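Long-range contact in Glp_546_48378_50642 (Giardia intestinalis, PDB 2QVW), which cleaves double-stranded RNA in the RNA interference pathway, producing small interfering RNAs of 21 to 23 base pairs: residues L340-L354 against L652-L664. Numbering follows the deposited sequence.
With MN (manganese (II) ion), chain G.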
loop_
_atom_site.group_PDB
_atom_site.type_symbol
_atom_site.label_atom_id
_atom_site.label_comp_id
_atom_site.label_asym_id
_atom_site.label_seq_id
_atom_site.Cartn_x
_atom_site.Cartn_y
_atom_site.Cartn_z
ATOM N N LEU A 340 -5.415 -10.181 3.762
ATOM C CA LEU A 340 -6.608 -9.378 3.570
ATOM C C LEU A 340 -7.160 -9.480 2.147
ATOM O O LEU A 340 -8.365 -9.422 1.940
ATOM C CB LEU A 340 -6.315 -7.915 3.868
ATOM C CG LEU A 340 -7.565 -7.041 3.789
ATOM C CD1 LEU A 340 -8.429 -7.276 5.014
ATOM C CD2 LEU A 340 -7.169 -5.587 3.698
ATOM N N GLY A 341 -6.276 -9.612 1.167
ATOM C CA GLY A 341 -6.725 -9.711 -0.207
ATOM C C GLY A 341 -7.450 -11.018 -0.395
ATOM O O GLY A 341 -8.417 -11.117 -1.151
ATOM N N ASP A 342 -6.973 -12.034 0.308
ATOM C CA ASP A 342 -7.563 -13.367 0.253
ATOM C C ASP A 342 -9.052 -13.322 0.653
ATOM O O ASP A 342 -9.914 -13.927 0.003
ATOM C CB ASP A 342 -6.801 -14.277 1.211
ATOM C CG ASP A 342 -7.154 -15.730 1.037
ATOM O OD1 ASP A 342 -8.357 -16.043 0.897
ATOM O OD2 ASP A 342 -6.222 -16.558 1.049
ATOM N N ALA A 343 -9.330 -12.592 1.732
ATOM C CA ALA A 343 -10.672 -12.435 2.273
ATOM C C ALA A 343 -11.631 -11.583 1.434
ATOM O O ALA A 343 -12.787 -11.955 1.260
ATOM C CB ALA A 343 -10.582 -11.872 3.677
ATOM N N VAL A 344 -11.170 -10.436 0.936
ATOM C CA VAL A 344 -12.015 -9.572 0.113
ATOM C C VAL A 344 -12.295 -10.287 -1.188
ATOM O O VAL A 344 -13.406 -10.258 -1.696
ATOM C CB VAL A 344 -11.338 -8.229 -0.229
ATOM C CG1 VAL A 344 -11.114 -7.409 1.020
ATOM C CG2 VAL A 344 -10.031 -8.477 -0.902
ATOM N N LEU A 345 -11.264 -10.923 -1.726
ATOM C CA LEU A 345 -11.383 -11.670 -2.960
ATOM C C LEU A 345 -12.410 -12.759 -2.746
ATOM O O LEU A 345 -13.256 -13.005 -3.597
ATOM C CB LEU A 345 -10.042 -12.300 -3.316
ATOM C CG LEU A 345 -10.082 -13.485 -4.286
ATOM C CD1 LEU A 345 -10.817 -13.111 -5.563
ATOM C CD2 LEU A 345 -8.669 -13.917 -4.600
ATOM N N GLY A 346 -12.325 -13.416 -1.596
ATOM C CA GLY A 346 -13.257 -14.483 -1.286
ATOM C C GLY A 346 -14.686 -13.993 -1.217
ATOM O O GLY A 346 -15.598 -14.629 -1.753
ATOM N N PHE A 347 -14.885 -12.861 -0.552
ATOM C CA PHE A 347 -16.219 -12.285 -0.415
ATOM C C PHE A 347 -16.823 -11.853 -1.747
ATOM O O PHE A 347 -18.002 -12.090 -2.007
ATOM C CB PHE A 347 -16.199 -11.085 0.528
ATOM C CG PHE A 347 -17.444 -10.266 0.466
ATOM C CD1 PHE A 347 -18.682 -10.866 0.609
ATOM C CD2 PHE A 347 -17.384 -8.901 0.222
ATOM C CE1 PHE A 347 -19.848 -10.118 0.506
ATOM C CE2 PHE A 347 -18.539 -8.141 0.119
ATOM C CZ PHE A 347 -19.773 -8.747 0.258
ATOM N N ILE A 348 -16.021 -11.200 -2.580
ATOM C CA ILE A 348 -16.486 -10.742 -3.881
ATOM C C ILE A 348 -17.014 -11.943 -4.640
ATOM O O ILE A 348 -18.165 -11.972 -5.075
ATOM C CB ILE A 348 -15.332 -10.111 -4.711
ATOM C CG1 ILE A 348 -14.725 -8.910 -3.968
ATOM C CG2 ILE A 348 -15.847 -9.701 -6.096
ATOM C CD1 ILE A 348 -15.598 -7.678 -3.944
ATOM N N VAL A 349 -16.156 -12.942 -4.786
ATOM C CA VAL A 349 -16.497 -14.156 -5.506
ATOM C C VAL A 349 -17.772 -14.807 -5.008
ATOM O O VAL A 349 -18.623 -15.188 -5.807
ATOM C CB VAL A 349 -15.340 -15.176 -5.436
ATOM C CG1 VAL A 349 -15.717 -16.465 -6.171
ATOM C CG2 VAL A 349 -14.099 -14.576 -6.065
ATOM N N THR A 350 -17.901 -14.940 -3.694
ATOM C CA THR A 350 -19.087 -15.546 -3.102
ATOM C C THR A 350 -20.345 -14.783 -3.498
ATOM O O THR A 350 -21.366 -15.376 -3.858
ATOM C CB THR A 350 -19.010 -15.544 -1.585
ATOM O OG1 THR A 350 -17.837 -16.253 -1.162
ATOM C CG2 THR A 350 -20.251 -16.206 -1.001
ATOM N N ALA A 351 -20.266 -13.461 -3.428
ATOM C CA ALA A 351 -21.385 -12.606 -3.776
ATOM C C ALA A 351 -21.747 -12.688 -5.248
ATOM O O ALA A 351 -22.883 -12.997 -5.588
ATOM C CB ALA A 351 -21.062 -11.168 -3.403
ATOM N N ARG A 352 -20.776 -12.413 -6.117
ATOM C CA ARG A 352 -21.004 -12.427 -7.559
ATOM C C ARG A 352 -21.413 -13.777 -8.149
ATOM O O ARG A 352 -22.143 -13.819 -9.136
ATOM C CB ARG A 352 -19.770 -11.884 -8.275
ATOM C CG ARG A 352 -19.609 -10.381 -8.141
ATOM C CD ARG A 352 -20.753 -9.659 -8.838
ATOM N NE ARG A 352 -21.909 -9.419 -7.980
ATOM C CZ ARG A 352 -23.152 -9.239 -8.428
ATOM N NH1 ARG A 352 -23.407 -9.283 -9.725
ATOM N NH2 ARG A 352 -24.143 -8.998 -7.581
ATOM N N LEU A 353 -20.952 -14.871 -7.549
ATOM C CA LEU A 353 -21.310 -16.211 -8.025
ATOM C C LEU A 353 -22.760 -16.521 -7.651
ATOM O O LEU A 353 -23.486 -17.161 -8.417
ATOM C CB LEU A 353 -20.392 -17.280 -7.413
ATOM C CG LEU A 353 -19.020 -17.570 -8.028
ATOM C CD1 LEU A 353 -18.270 -18.569 -7.188
ATOM C CD2 LEU A 353 -19.192 -18.121 -9.409
ATOM N N LEU A 354 -23.169 -16.079 -6.464
ATOM C CA LEU A 354 -24.531 -16.289 -5.990
ATOM C C LEU A 354 -25.495 -15.760 -7.042
ATOM O O LEU A 354 -26.464 -16.426 -7.394
ATOM C CB LEU A 354 -24.752 -15.536 -4.678
ATOM C CG LEU A 354 -25.005 -16.308 -3.373
ATOM C CD1 LEU A 354 -23.929 -17.338 -3.161
ATOM C CD2 LEU A 354 -25.031 -15.337 -2.198
ATOM N N LEU A 652 -24.132 -18.405 3.795
ATOM C CA LEU A 652 -22.963 -18.493 2.935
ATOM C C LEU A 652 -22.358 -17.124 2.750
ATOM O O LEU A 652 -21.151 -16.936 2.888
ATOM C CB LEU A 652 -23.344 -19.042 1.572
ATOM C CG LEU A 652 -22.185 -19.084 0.582
ATOM C CD1 LEU A 652 -21.144 -20.067 1.056
ATOM C CD2 LEU A 652 -22.695 -19.487 -0.779
ATOM N N LEU A 653 -23.210 -16.161 2.436
ATOM C CA LEU A 653 -22.753 -14.798 2.225
ATOM C C LEU A 653 -22.234 -14.169 3.518
ATOM O O LEU A 653 -21.189 -13.521 3.533
ATOM C CB LEU A 653 -23.892 -13.946 1.676
ATOM C CG LEU A 653 -23.487 -12.584 1.125
ATOM C CD1 LEU A 653 -22.814 -12.758 -0.224
ATOM C CD2 LEU A 653 -24.704 -11.727 0.979
ATOM N N GLY A 654 -22.975 -14.353 4.600
ATOM C CA GLY A 654 -22.550 -13.781 5.856
ATOM C C GLY A 654 -21.177 -14.284 6.236
ATOM O O GLY A 654 -20.298 -13.511 6.611
ATOM N N ASP A 655 -20.987 -15.591 6.135
ATOM C CA ASP A 655 -19.715 -16.169 6.498
ATOM C C ASP A 655 -18.602 -15.396 5.802
ATOM O O ASP A 655 -17.677 -14.892 6.446
ATOM C CB ASP A 655 -19.678 -17.636 6.091
ATOM C CG ASP A 655 -18.647 -18.431 6.875
ATOM O OD1 ASP A 655 -17.463 -18.030 6.872
ATOM O OD2 ASP A 655 -19.020 -19.456 7.497
ATOM N N ALA A 656 -18.718 -15.284 4.482
ATOM C CA ALA A 656 -17.733 -14.590 3.657
ATOM C C ALA A 656 -17.460 -13.152 4.099
ATOM O O ALA A 656 -16.315 -12.782 4.357
ATOM C CB ALA A 656 -18.187 -14.610 2.210
ATOM N N PHE A 657 -18.517 -12.346 4.175
ATOM C CA PHE A 657 -18.405 -10.953 4.571
ATOM C C PHE A 657 -17.768 -10.798 5.932
ATOM O O PHE A 657 -16.905 -9.950 6.124
ATOM C CB PHE A 657 -19.767 -10.299 4.636
ATOM C CG PHE A 657 -19.715 -8.872 5.101
ATOM C CD1 PHE A 657 -19.266 -7.865 4.244
ATOM C CD2 PHE A 657 -20.103 -8.526 6.392
ATOM C CE1 PHE A 657 -19.208 -6.545 4.660
ATOM C CE2 PHE A 657 -20.046 -7.195 6.817
ATOM C CZ PHE A 657 -19.599 -6.210 5.947
ATOM N N LEU A 658 -18.228 -11.599 6.886
ATOM C CA LEU A 658 -17.701 -11.548 8.242
ATOM C C LEU A 658 -16.195 -11.731 8.219
ATOM O O LEU A 658 -15.457 -10.988 8.882
ATOM C CB LEU A 658 -18.332 -12.643 9.099
ATOM C CG LEU A 658 -17.803 -12.712 10.531
ATOM C CD1 LEU A 658 -17.849 -11.322 11.154
ATOM C CD2 LEU A 658 -18.624 -13.709 11.338
ATOM N N LYS A 659 -15.746 -12.721 7.449
ATOM C CA LYS A 659 -14.328 -13.003 7.341
ATOM C C LYS A 659 -13.583 -11.784 6.829
ATOM O O LYS A 659 -12.508 -11.449 7.320
ATOM C CB LYS A 659 -14.077 -14.179 6.402
ATOM C CG LYS A 659 -12.605 -14.588 6.349
ATOM C CD LYS A 659 -12.325 -15.592 5.243
ATOM C CE LYS A 659 -10.850 -15.970 5.212
ATOM N NZ LYS A 659 -10.477 -16.800 4.025
ATOM N N CYS A 660 -14.162 -11.123 5.836
ATOM C CA CYS A 660 -13.561 -9.927 5.255
ATOM C C CYS A 660 -13.573 -8.773 6.267
ATOM O O CYS A 660 -12.551 -8.147 6.541
ATOM C CB CYS A 660 -14.344 -9.537 4.007
ATOM S SG CYS A 660 -13.576 -8.295 3.007
ATOM N N SER A 661 -14.751 -8.518 6.819
ATOM C CA SER A 661 -14.960 -7.468 7.799
ATOM C C SER A 661 -13.930 -7.503 8.919
ATOM O O SER A 661 -13.178 -6.549 9.104
ATOM C CB SER A 661 -16.365 -7.602 8.382
ATOM O OG SER A 661 -16.638 -6.574 9.318
ATOM N N LEU A 662 -13.906 -8.599 9.671
ATOM C CA LEU A 662 -12.965 -8.749 10.778
ATOM C C LEU A 662 -11.532 -8.458 10.386
ATOM O O LEU A 662 -10.878 -7.598 10.976
ATOM C CB LEU A 662 -13.024 -10.164 11.337
ATOM C CG LEU A 662 -14.199 -10.470 12.261
ATOM C CD1 LEU A 662 -14.136 -11.937 12.668
ATOM C CD2 LEU A 662 -14.143 -9.540 13.494
ATOM N N ALA A 663 -11.048 -9.201 9.398
ATOM C CA ALA A 663 -9.691 -9.035 8.901
ATOM C C ALA A 663 -9.384 -7.548 8.816
ATOM O O ALA A 663 -8.341 -7.077 9.280
ATOM C CB ALA A 663 -9.569 -9.675 7.526
ATOM N N LEU A 664 -10.325 -6.816 8.237
ATOM C CA LEU A 664 -10.195 -5.384 8.069
ATOM C C LEU A 664 -10.069 -4.696 9.417
ATOM O O LEU A 664 -9.081 -4.018 9.685
ATOM C CB LEU A 664 -11.416 -4.857 7.322
ATOM C CG LEU A 664 -11.260 -3.557 6.551
ATOM C CD1 LEU A 664 -12.602 -3.192 5.972
ATOM C CD2 LEU A 664 -10.755 -2.452 7.464
HETATM MN MN MN G . -16.841 -16.990 9.155
#
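Phe347 of helix 340-354 enters a hole formed by Leu653, Ala656, Phe657 and Cys660 of helix 652-664, a worked example of knobs-into-holes packing between nearly antiparallel helices, whose N-to-C directions differ by 153° and whose axes come within 8.3 Å. Phe347 CB lies 4.2 Å from Cys660 CB. With CG anti to the backbone N (chi1 167°), the ring runs in alongside Phe657, in the same direction. Phe347 CD1 rests 3.9 Å from Phe657 N, and Phe347 CE1 meets Leu653 CD1 at 4.0 Å, near the ring plane. Phe347 CZ and CE2 lie under Phe657 CD1, so the edge of Phe657 is turned to the face of Phe347, a T-shaped pair with the Phe347 and Phe657 planes at 72°. Leu653 returns the insertion as a knob among Phe347, Thr350, Ala351 and Leu354. Small residues allow the close approach: Ala343 CB comes within 3.9 Å of Cys660 CA. Extended Lys659 reaches Asp342, which lies beside Glu409, in a long salt bridge (NZ to OD1 3.9 Å). Separately, Asp655, outside the packing, binds manganese with Glu686. The contact joins the two RNase III domains, the intramolecular pairing characteristic of Dicer; helices 404-417, 421-433 and 362-373 pack on helix 340-354, and helix 737-748 on helix 652-664.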